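Local coordinates for protein putative carboxymuconolactone decarboxylase (Burkholderia xenovorans, PDB 2QEU) that is of unestablished function but belongs to the carboxymuconolactone decarboxylase family of the AhpD-like clan and may have peroxiredoxin-type activity, at residues P64-D76 with H88-L102. Sequence-based numbering, arbitrary orientation. Where two conformers were deposited one is given.
Sequences PLKYKHLILVVLD and HTRAAMNAGLSVDEL
The carboxylate of Glu101 is gripped at both oxygens. Tyr67 OH donates to Glu101 OE2 over 2.6 Å, on the syn side and 22° out of the carboxylate plane, with ring and carboxylate planes 78° apart. Glu101 OE1 takes the backbone N-H of Ser98 on its anti lone pair (3.1 Å) and a hydrogen bond from a water that also bridges Lys66 NZ and Gly96 O. Glu101 N in turn donates to Ser98 OG, completing a capping box. Together these bonds fix the rotation of the carboxylate and tie the start of helix 99-113 to helix 65-79.

Lys66 lies along the turn 95-97, its CD 3.7 Å from Gly96 C, where a Schellman motif ends helix 82-94. A chi1 of 59°, with the chain extended beyond, puts CG over one face of the Tyr67 ring, while the ammonium reaches the water. The axes of segments 65-76 and 88-94 run nearly antiparallel (162°) and approach to 7.8 Å, close enough for Ala92 CB to touch His69 CB.

His69 ND1 and His88 ND1 share a 2.8 Å hydrogen bond, either able to donate, the rings meeting by their edges. Ala91 CB lies over the face of the His69 ring in a CH-pi contact, and Leu72 CB does likewise for His88, which sits as a knob among His69, Leu72, Val73 and Asp76. Asp24 holds His69 NE2, whereas a citrate, probably from crystallisation, is hydrogen-bonded to His88 NE2. This antiparallel helical pairing belongs to the all-helical AhpD-like fold, and the citrate beside His88 is consistent with a ligand pocket.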
loop_
_atom_site.group_PDB
_atom_site.type_symbol
_atom_site.label_atom_id
_atom_site.label_comp_id
_atom_site.label_asym_id
_atom_site.label_seq_id
_atom_site.Cartn_x
_atom_site.Cartn_y
_atom_site.Cartn_z
ATOM N N PRO B 64 15.575 8.048 -22.201
ATOM C CA PRO B 64 16.812 7.287 -22.091
ATOM C C PRO B 64 16.700 6.079 -21.152
ATOM O O PRO B 64 16.051 6.159 -20.098
ATOM C CB PRO B 64 17.794 8.307 -21.525
ATOM C CG PRO B 64 17.268 9.624 -21.989
ATOM C CD PRO B 64 15.793 9.492 -21.966
ATOM N N LEU B 65 17.314 4.971 -21.565
ATOM C CA LEU B 65 17.227 3.708 -20.825
ATOM C C LEU B 65 17.673 3.852 -19.370
ATOM O O LEU B 65 17.088 3.240 -18.481
ATOM C CB LEU B 65 18.077 2.629 -21.491
ATOM C CG LEU B 65 17.967 1.178 -21.030
ATOM C CD1 LEU B 65 16.495 0.699 -20.977
ATOM C CD2 LEU B 65 18.827 0.276 -21.935
ATOM N N LYS B 66 18.727 4.628 -19.150
ATOM C CA LYS B 66 19.177 4.868 -17.781
ATOM C C LYS B 66 18.081 5.445 -16.875
ATOM O O LYS B 66 17.961 5.082 -15.676
ATOM C CB LYS B 66 20.401 5.758 -17.760
ATOM C CG LYS B 66 20.240 7.133 -18.380
ATOM C CD LYS B 66 21.651 7.810 -18.391
ATOM C CE LYS B 66 21.623 9.148 -19.093
ATOM N NZ LYS B 66 22.959 9.753 -19.278
ATOM N N TYR B 67 17.267 6.338 -17.442
ATOM C CA TYR B 67 16.156 6.942 -16.684
ATOM C C TYR B 67 14.938 6.018 -16.536
ATOM O O TYR B 67 14.243 6.054 -15.509
ATOM C CB TYR B 67 15.783 8.311 -17.266
ATOM C CG TYR B 67 16.939 9.284 -17.172
ATOM C CD1 TYR B 67 17.695 9.415 -16.000
ATOM C CD2 TYR B 67 17.322 10.040 -18.264
ATOM C CE1 TYR B 67 18.809 10.271 -15.935
ATOM C CE2 TYR B 67 18.398 10.902 -18.210
ATOM C CZ TYR B 67 19.146 11.030 -17.064
ATOM O OH TYR B 67 20.230 11.887 -17.065
ATOM N N LYS B 68 14.714 5.159 -17.547
ATOM C CA LYS B 68 13.727 4.109 -17.435
ATOM C C LYS B 68 14.035 3.223 -16.228
ATOM O O LYS B 68 13.183 2.965 -15.388
ATOM C CB LYS B 68 13.664 3.257 -18.686
ATOM C CG LYS B 68 13.143 3.997 -19.912
ATOM C CD LYS B 68 12.759 3.016 -21.053
ATOM C CE LYS B 68 12.103 3.773 -22.169
ATOM N NZ LYS B 68 11.799 2.895 -23.302
ATOM N N HIS B 69 15.277 2.758 -16.158
ATOM C CA HIS B 69 15.669 1.952 -14.999
ATOM C C HIS B 69 15.730 2.708 -13.684
ATOM O O HIS B 69 15.396 2.124 -12.650
ATOM C CB HIS B 69 16.957 1.217 -15.273
ATOM C CG HIS B 69 16.790 0.041 -16.170
ATOM N ND1 HIS B 69 16.231 -1.147 -15.756
ATOM C CD2 HIS B 69 17.098 -0.116 -17.475
ATOM C CE1 HIS B 69 16.213 -1.996 -16.771
ATOM N NE2 HIS B 69 16.746 -1.401 -17.830
ATOM N N LEU B 70 16.067 3.994 -13.703
ATOM C CA LEU B 70 15.953 4.796 -12.492
ATOM C C LEU B 70 14.499 4.831 -11.985
ATOM O O LEU B 70 14.273 4.695 -10.794
ATOM C CB LEU B 70 16.484 6.203 -12.714
ATOM C CG LEU B 70 16.406 7.121 -11.487
ATOM C CD1 LEU B 70 17.151 6.560 -10.310
ATOM C CD2 LEU B 70 16.933 8.496 -11.909
ATOM N N ILE B 71 13.523 5.013 -12.881
ATOM C CA ILE B 71 12.110 4.963 -12.457
ATOM C C ILE B 71 11.806 3.609 -11.775
ATOM O O ILE B 71 11.213 3.578 -10.710
ATOM C CB ILE B 71 11.138 5.269 -13.633
ATOM C CG1 ILE B 71 11.279 6.764 -14.038
ATOM C CG2 ILE B 71 9.680 4.886 -13.308
ATOM C CD1 ILE B 71 10.747 7.137 -15.465
ATOM N N LEU B 72 12.302 2.524 -12.373
ATOM C CA LEU B 72 12.099 1.180 -11.803
ATOM C C LEU B 72 12.789 1.017 -10.466
ATOM O O LEU B 72 12.246 0.387 -9.549
ATOM C CB LEU B 72 12.423 0.113 -12.827
ATOM C CG LEU B 72 11.403 0.056 -13.947
ATOM C CD1 LEU B 72 12.027 -0.716 -15.152
ATOM C CD2 LEU B 72 10.105 -0.517 -13.501
ATOM N N VAL B 73 13.958 1.641 -10.310
ATOM C CA VAL B 73 14.650 1.639 -9.027
ATOM C C VAL B 73 13.752 2.269 -7.956
ATOM O O VAL B 73 13.509 1.703 -6.911
ATOM C CB VAL B 73 16.005 2.383 -9.075
ATOM C CG1 VAL B 73 16.467 2.742 -7.635
ATOM C CG2 VAL B 73 17.078 1.602 -9.860
ATOM N N VAL B 74 13.232 3.461 -8.260
ATOM C CA VAL B 74 12.413 4.184 -7.276
ATOM C C VAL B 74 11.143 3.384 -6.944
ATOM O O VAL B 74 10.736 3.262 -5.787
ATOM C CB VAL B 74 12.123 5.586 -7.771
ATOM C CG1 VAL B 74 11.159 6.244 -6.692
ATOM C CG2 VAL B 74 13.402 6.383 -7.893
ATOM N N LEU B 75 10.499 2.823 -7.961
ATOM C CA LEU B 75 9.327 1.940 -7.744
ATOM C C LEU B 75 9.654 0.703 -6.899
ATOM O O LEU B 75 8.886 0.392 -5.963
ATOM C CB LEU B 75 8.713 1.519 -9.079
ATOM C CG LEU B 75 7.979 2.622 -9.877
ATOM C CD1 LEU B 75 7.690 2.106 -11.300
ATOM C CD2 LEU B 75 6.694 3.114 -9.196
ATOM N N ASP B 76 10.791 0.058 -7.158
ATOM C CA ASP B 76 11.222 -1.049 -6.320
ATOM C C ASP B 76 11.537 -0.586 -4.883
ATOM O O ASP B 76 11.352 -1.371 -3.940
ATOM C CB ASP B 76 12.392 -1.801 -6.919
ATOM C CG ASP B 76 11.981 -2.712 -8.055
ATOM O OD1 ASP B 76 10.767 -2.917 -8.237
ATOM O OD2 ASP B 76 12.873 -3.271 -8.733
ATOM N N HIS B 88 17.825 -3.321 -11.145
ATOM C CA HIS B 88 17.575 -2.101 -11.911
ATOM C C HIS B 88 18.653 -1.016 -11.709
ATOM O O HIS B 88 18.935 -0.213 -12.631
ATOM C CB HIS B 88 16.151 -1.587 -11.665
ATOM C CG HIS B 88 15.102 -2.438 -12.302
ATOM N ND1 HIS B 88 14.906 -2.469 -13.662
ATOM C CD2 HIS B 88 14.210 -3.311 -11.771
ATOM C CE1 HIS B 88 13.951 -3.335 -13.946
ATOM N NE2 HIS B 88 13.522 -3.871 -12.821
ATOM N N THR B 89 19.265 -0.963 -10.526
ATOM C CA THR B 89 20.399 -0.054 -10.308
ATOM C C THR B 89 21.560 -0.448 -11.241
ATOM O O THR B 89 22.138 0.391 -11.933
ATOM C CB THR B 89 20.869 -0.016 -8.849
ATOM O OG1 THR B 89 19.805 0.503 -8.065
ATOM C CG2 THR B 89 22.133 0.886 -8.669
ATOM N N ARG B 90 21.907 -1.731 -11.211
ATOM C CA ARG B 90 22.912 -2.294 -12.109
ATOM C C ARG B 90 22.594 -1.941 -13.575
ATOM O O ARG B 90 23.436 -1.402 -14.288
ATOM C CB ARG B 90 23.017 -3.818 -11.901
ATOM C CG ARG B 90 24.182 -4.478 -12.617
ATOM C CD ARG B 90 24.150 -6.012 -12.467
ATOM N NE ARG B 90 24.235 -6.467 -11.075
ATOM C CZ ARG B 90 23.253 -7.058 -10.389
ATOM N NH1 ARG B 90 22.081 -7.321 -10.945
ATOM N NH2 ARG B 90 23.450 -7.440 -9.125
ATOM N N ALA B 91 21.364 -2.219 -14.004
ATOM C CA ALA B 91 20.913 -1.922 -15.367
ATOM C C ALA B 91 21.056 -0.414 -15.685
ATOM O O ALA B 91 21.617 -0.032 -16.721
ATOM C CB ALA B 91 19.456 -2.405 -15.559
ATOM N N ALA B 92 20.570 0.438 -14.776
ATOM C CA ALA B 92 20.618 1.878 -15.005
ATOM C C ALA B 92 22.066 2.331 -15.210
ATOM O O ALA B 92 22.355 3.182 -16.066
ATOM C CB ALA B 92 19.925 2.681 -13.831
HETATM N N MSE B 93 22.962 1.818 -14.362
HETATM C CA MSE B 93 24.355 2.267 -14.344
HETATM C C MSE B 93 25.103 1.701 -15.543
HETATM O O MSE B 93 25.937 2.382 -16.149
HETATM C CB MSE B 93 25.025 1.887 -13.030
HETATM C CG MSE B 93 24.541 2.766 -11.889
HETATM SE SE MSE B 93 25.254 2.333 -10.173
HETATM C CE MSE B 93 27.190 2.718 -10.526
ATOM N N ASN B 94 24.751 0.475 -15.920
ATOM C CA ASN B 94 25.237 -0.072 -17.183
ATOM C C ASN B 94 24.847 0.806 -18.363
ATOM O O ASN B 94 25.623 0.889 -19.347
ATOM C CB ASN B 94 24.778 -1.532 -17.383
ATOM C CG ASN B 94 25.633 -2.535 -16.627
ATOM O OD1 ASN B 94 26.820 -2.295 -16.385
ATOM N ND2 ASN B 94 25.055 -3.684 -16.296
ATOM N N ALA B 95 23.676 1.432 -18.305
ATOM C CA ALA B 95 23.192 2.319 -19.354
ATOM C C ALA B 95 23.643 3.785 -19.172
ATOM O O ALA B 95 23.227 4.684 -19.917
ATOM C CB ALA B 95 21.634 2.198 -19.483
ATOM N N GLY B 96 24.477 4.051 -18.174
ATOM C CA GLY B 96 25.106 5.357 -18.028
ATOM C C GLY B 96 24.673 6.205 -16.859
ATOM O O GLY B 96 25.144 7.313 -16.696
ATOM N N LEU B 97 23.763 5.707 -16.020
ATOM C CA LEU B 97 23.338 6.532 -14.900
ATOM C C LEU B 97 24.477 6.701 -13.908
ATOM O O LEU B 97 25.166 5.746 -13.612
ATOM C CB LEU B 97 22.175 5.873 -14.178
ATOM C CG LEU B 97 21.410 6.796 -13.192
ATOM C CD1 LEU B 97 20.420 7.679 -13.925
ATOM C CD2 LEU B 97 20.762 5.969 -12.048
ATOM N N SER B 98 24.685 7.915 -13.407
ATOM C CA SER B 98 25.660 8.139 -12.336
ATOM C C SER B 98 25.086 7.836 -10.962
ATOM O O SER B 98 23.858 7.880 -10.747
ATOM C CB SER B 98 26.157 9.576 -12.369
ATOM O OG SER B 98 25.174 10.463 -11.906
ATOM N N VAL B 99 25.982 7.561 -10.019
ATOM C CA VAL B 99 25.576 7.405 -8.622
ATOM C C VAL B 99 24.883 8.684 -8.090
ATOM O O VAL B 99 23.847 8.629 -7.430
ATOM C CB VAL B 99 26.737 6.944 -7.681
ATOM C CG1 VAL B 99 26.212 6.857 -6.201
ATOM C CG2 VAL B 99 27.298 5.579 -8.165
ATOM N N ASP B 100 25.423 9.848 -8.431
ATOM C CA ASP B 100 24.741 11.091 -8.028
ATOM C C ASP B 100 23.299 11.169 -8.494
ATOM O O ASP B 100 22.444 11.580 -7.716
ATOM C CB ASP B 100 25.489 12.307 -8.558
ATOM C CG ASP B 100 26.806 12.554 -7.860
ATOM O OD1 ASP B 100 27.023 12.047 -6.737
ATOM O OD2 ASP B 100 27.645 13.255 -8.462
ATOM N N GLU B 101 23.032 10.833 -9.764
ATOM C CA GLU B 101 21.666 10.838 -10.299
ATOM C C GLU B 101 20.783 9.800 -9.590
ATOM O O GLU B 101 19.615 10.030 -9.351
ATOM C CB GLU B 101 21.627 10.545 -11.800
ATOM C CG GLU B 101 22.198 11.620 -12.673
ATOM C CD GLU B 101 22.241 11.212 -14.136
ATOM O OE1 GLU B 101 22.761 10.114 -14.462
ATOM O OE2 GLU B 101 21.687 11.974 -14.939
ATOM N N LEU B 102 21.366 8.648 -9.289
ATOM C CA LEU B 102 20.656 7.593 -8.599
ATOM C C LEU B 102 20.132 8.125 -7.270
ATOM O O LEU B 102 18.955 7.972 -6.924
ATOM C CB LEU B 102 21.590 6.409 -8.338
ATOM C CG LEU B 102 20.976 5.190 -7.617
ATOM C CD1 LEU B 102 19.963 4.474 -8.559
ATOM C CD2 LEU B 102 22.072 4.243 -7.109
HETATM O O HOH W 1 20.652 5.304 -21.216
HETATM O O HOH W 2 24.089 9.972 -16.579
#